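Local structure of ripening-associated protein (Musa acuminata, 4PIT) at residues Ile31-Val37 against Val88-Phe94. The protein binds mannose-containing glycans as a jacalin-related lectin, here holding dimannose in its glycan pockets. The protein carries 1 engineered substitution. Residues are numbered along the deposited sequence; the frame is centred on the assembly and turned at random.
Sequences IFSGDVV and VLGKLGF. With MAN (alpha-D-mannopyranose), chain G; MAN (alpha-D-mannopyranose), chain C.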
loop_
_atom_site.group_PDB
_atom_site.type_symbol
_atom_site.label_atom_id
_atom_site.label_comp_id
_atom_site.label_asym_id
_atom_site.label_seq_id
_atom_site.Cartn_x
_atom_site.Cartn_y
_atom_site.Cartn_z
ATOM N N ILE B 31 -16.028 -4.576 -11.612
ATOM C CA ILE B 31 -15.882 -5.427 -10.436
ATOM C C ILE B 31 -17.158 -6.242 -10.269
ATOM O O ILE B 31 -18.236 -5.655 -10.160
ATOM C CB ILE B 31 -15.598 -4.559 -9.181
ATOM C CG1 ILE B 31 -14.253 -3.764 -9.344
ATOM C CG2 ILE B 31 -15.586 -5.437 -7.888
ATOM C CD1 ILE B 31 -14.026 -2.576 -8.312
ATOM N N PHE B 32 -17.041 -7.589 -10.192
ATOM C CA PHE B 32 -18.197 -8.485 -9.992
ATOM C C PHE B 32 -18.225 -8.870 -8.558
ATOM O O PHE B 32 -17.214 -9.358 -8.033
ATOM C CB PHE B 32 -18.106 -9.738 -10.861
ATOM C CG PHE B 32 -18.157 -9.430 -12.338
ATOM C CD1 PHE B 32 -17.002 -9.067 -13.024
ATOM C CD2 PHE B 32 -19.342 -9.593 -13.051
ATOM C CE1 PHE B 32 -17.035 -8.847 -14.411
ATOM C CE2 PHE B 32 -19.377 -9.380 -14.441
ATOM C CZ PHE B 32 -18.228 -8.975 -15.098
ATOM N N SER B 33 -19.340 -8.613 -7.884
ATOM C CA SER B 33 -19.379 -8.921 -6.468
ATOM C C SER B 33 -20.744 -9.347 -6.006
ATOM O O SER B 33 -21.766 -8.983 -6.606
ATOM C CB SER B 33 -18.952 -7.700 -5.648
ATOM O OG SER B 33 -19.856 -6.611 -5.785
ATOM N N GLY B 34 -20.753 -10.006 -4.867
ATOM C CA GLY B 34 -21.998 -10.384 -4.191
ATOM C C GLY B 34 -21.686 -10.330 -2.715
ATOM O O GLY B 34 -21.390 -9.253 -2.182
ATOM N N ASP B 35 -21.627 -11.510 -2.066
ATOM C CA ASP B 35 -21.147 -11.570 -0.680
ATOM C C ASP B 35 -19.677 -11.108 -0.655
ATOM O O ASP B 35 -19.235 -10.435 0.281
ATOM C CB ASP B 35 -21.205 -13.000 -0.164
ATOM C CG ASP B 35 -22.565 -13.572 0.176
ATOM O OD1 ASP B 35 -23.554 -12.818 0.129
ATOM O OD2 ASP B 35 -22.631 -14.776 0.456
ATOM N N VAL B 36 -18.917 -11.513 -1.693
ATOM C CA VAL B 36 -17.493 -11.167 -1.801
ATOM C C VAL B 36 -17.199 -10.627 -3.189
ATOM O O VAL B 36 -18.119 -10.470 -4.000
ATOM C CB VAL B 36 -16.578 -12.386 -1.474
ATOM C CG1 VAL B 36 -16.790 -12.868 -0.039
ATOM C CG2 VAL B 36 -16.754 -13.533 -2.471
ATOM N N VAL B 37 -15.918 -10.382 -3.485
ATOM C CA VAL B 37 -15.536 -9.962 -4.835
ATOM C C VAL B 37 -15.286 -11.231 -5.622
ATOM O O VAL B 37 -14.356 -11.991 -5.321
ATOM C CB VAL B 37 -14.307 -9.026 -4.799
ATOM C CG1 VAL B 37 -13.918 -8.612 -6.223
ATOM C CG2 VAL B 37 -14.598 -7.777 -3.961
ATOM N N VAL B 88 -10.072 -14.443 0.580
ATOM C CA VAL B 88 -10.321 -13.703 -0.665
ATOM C C VAL B 88 -10.625 -12.240 -0.393
ATOM O O VAL B 88 -10.675 -11.804 0.764
ATOM C CB VAL B 88 -11.531 -14.356 -1.418
ATOM C CG1 VAL B 88 -11.267 -15.830 -1.768
ATOM C CG2 VAL B 88 -12.837 -14.199 -0.617
ATOM N N LEU B 89 -10.825 -11.463 -1.461
ATOM C CA LEU B 89 -11.246 -10.085 -1.276
ATOM C C LEU B 89 -12.722 -10.102 -0.948
ATOM O O LEU B 89 -13.546 -10.528 -1.773
ATOM C CB LEU B 89 -10.969 -9.263 -2.547
ATOM C CG LEU B 89 -9.492 -8.997 -2.814
ATOM C CD1 LEU B 89 -9.307 -8.680 -4.252
ATOM C CD2 LEU B 89 -8.961 -7.860 -1.899
ATOM N N GLY B 90 -13.064 -9.693 0.272
ATOM C CA GLY B 90 -14.465 -9.576 0.673
ATOM C C GLY B 90 -15.122 -8.293 0.189
ATOM O O GLY B 90 -16.338 -8.245 -0.041
ATOM N N LYS B 91 -14.303 -7.227 0.059
ATOM C CA LYS B 91 -14.711 -5.901 -0.405
ATOM C C LYS B 91 -13.575 -5.298 -1.193
ATOM O O LYS B 91 -12.419 -5.494 -0.808
ATOM C CB LYS B 91 -15.059 -4.972 0.768
ATOM C CG LYS B 91 -16.173 -5.457 1.658
ATOM C CD LYS B 91 -16.611 -4.386 2.620
ATOM C CE LYS B 91 -17.720 -4.930 3.468
ATOM N NZ LYS B 91 -18.159 -3.926 4.491
ATOM N N LEU B 92 -13.903 -4.518 -2.220
ATOM C CA LEU B 92 -12.884 -3.833 -3.025
ATOM C C LEU B 92 -13.448 -2.539 -3.579
ATOM O O LEU B 92 -14.507 -2.517 -4.201
ATOM C CB LEU B 92 -12.411 -4.746 -4.169
ATOM C CG LEU B 92 -11.355 -4.162 -5.141
ATOM C CD1 LEU B 92 -10.028 -3.947 -4.422
ATOM C CD2 LEU B 92 -11.117 -5.116 -6.294
ATOM N N GLY B 93 -12.684 -1.483 -3.409
ATOM C CA GLY B 93 -13.054 -0.205 -3.989
ATOM C C GLY B 93 -11.851 0.528 -4.530
ATOM O O GLY B 93 -10.703 0.122 -4.306
ATOM N N PHE B 94 -12.129 1.631 -5.252
ATOM C CA PHE B 94 -11.073 2.460 -5.840
ATOM C C PHE B 94 -11.431 3.910 -5.753
ATOM O O PHE B 94 -12.621 4.255 -5.777
ATOM C CB PHE B 94 -10.901 2.132 -7.340
ATOM C CG PHE B 94 -10.290 0.785 -7.623
ATOM C CD1 PHE B 94 -11.091 -0.346 -7.759
ATOM C CD2 PHE B 94 -8.913 0.643 -7.748
ATOM C CE1 PHE B 94 -10.519 -1.602 -8.023
ATOM C CE2 PHE B 94 -8.340 -0.622 -8.007
ATOM C CZ PHE B 94 -9.152 -1.731 -8.142
HETATM C C1 MAN G . -23.891 -14.251 -3.636
HETATM C C2 MAN G . -24.269 -14.018 -5.095
HETATM C C3 MAN G . -23.343 -14.796 -6.031
HETATM C C4 MAN G . -21.870 -14.530 -5.722
HETATM C C5 MAN G . -21.575 -14.780 -4.242
HETATM C C6 MAN G . -20.165 -14.383 -3.839
HETATM O O2 MAN G . -24.214 -12.623 -5.353
HETATM O O3 MAN G . -23.605 -14.478 -7.392
HETATM O O4 MAN G . -21.089 -15.414 -6.510
HETATM O O5 MAN G . -22.481 -14.008 -3.433
HETATM O O6 MAN G . -19.912 -12.990 -4.059
HETATM C C1 MAN C . -23.635 -17.156 -1.637
HETATM C C2 MAN C . -24.403 -15.856 -1.900
HETATM C C3 MAN C . -25.868 -15.996 -1.484
HETATM C C4 MAN C . -26.501 -17.225 -2.127
HETATM C C5 MAN C . -25.659 -18.450 -1.780
HETATM C C6 MAN C . -26.161 -19.745 -2.374
HETATM O O1 MAN C . -23.461 -17.336 -0.261
HETATM O O2 MAN C . -24.300 -15.568 -3.289
HETATM O O3 MAN C . -26.604 -14.822 -1.811
HETATM O O4 MAN C . -27.841 -17.388 -1.670
HETATM O O5 MAN C . -24.312 -18.261 -2.248
HETATM O O6 MAN C . -25.625 -20.855 -1.668
#
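Two four-stranded antiparallel sheets of the jacalin-like beta-prism meet here: the turn joining strands 25-33 and 37-46, with the strand ends beside it, packs against strand 86-96 of the next sheet, burying 363 Å² between the segments. The direct polar link is one hydrogen bond, Val37 N to Leu89 O, 2.9 Å long with an N-H...O angle of 165°. It joins the first residue of strand 37-46 to the residue before the corner at Gly90, where a classic beta bulge sets Gly90 and Lys91 both opposite Glu79. Val36 CA lies 4.2 Å from Gly90 CA and 3.6 Å from Gly90 O.

Apolar side chains of Ile31, Val37, Leu89, Leu92 and Phe94 pack between the two sheets. Val37, in the t rotamer, brings CG2 to 3.7 Å from Leu92 CB while Val37 CB sits 4.0 Å from Leu89 CB. Ile31, with m and t torsions, extends CD1 to 3.7 Å from Phe94 CE1, near the plane of the ring and so at its edge; chi1 of -70° brings that ring inward although the CA-CB bond points sideways. Nearer the sugars, Val36 CG1 meets Val88 CG2 at 4.2 Å, linking residues of two glycan pockets. Asp35 OD2 is hydrogen-bonded to Tyr83 OH and accepts a bond from O1 of mannose C. The backbone grips mannose G: Asp35 N donates to its O5 at 3.0 Å. Val36 N donates to O6 of mannose G, also at 3.0 Å.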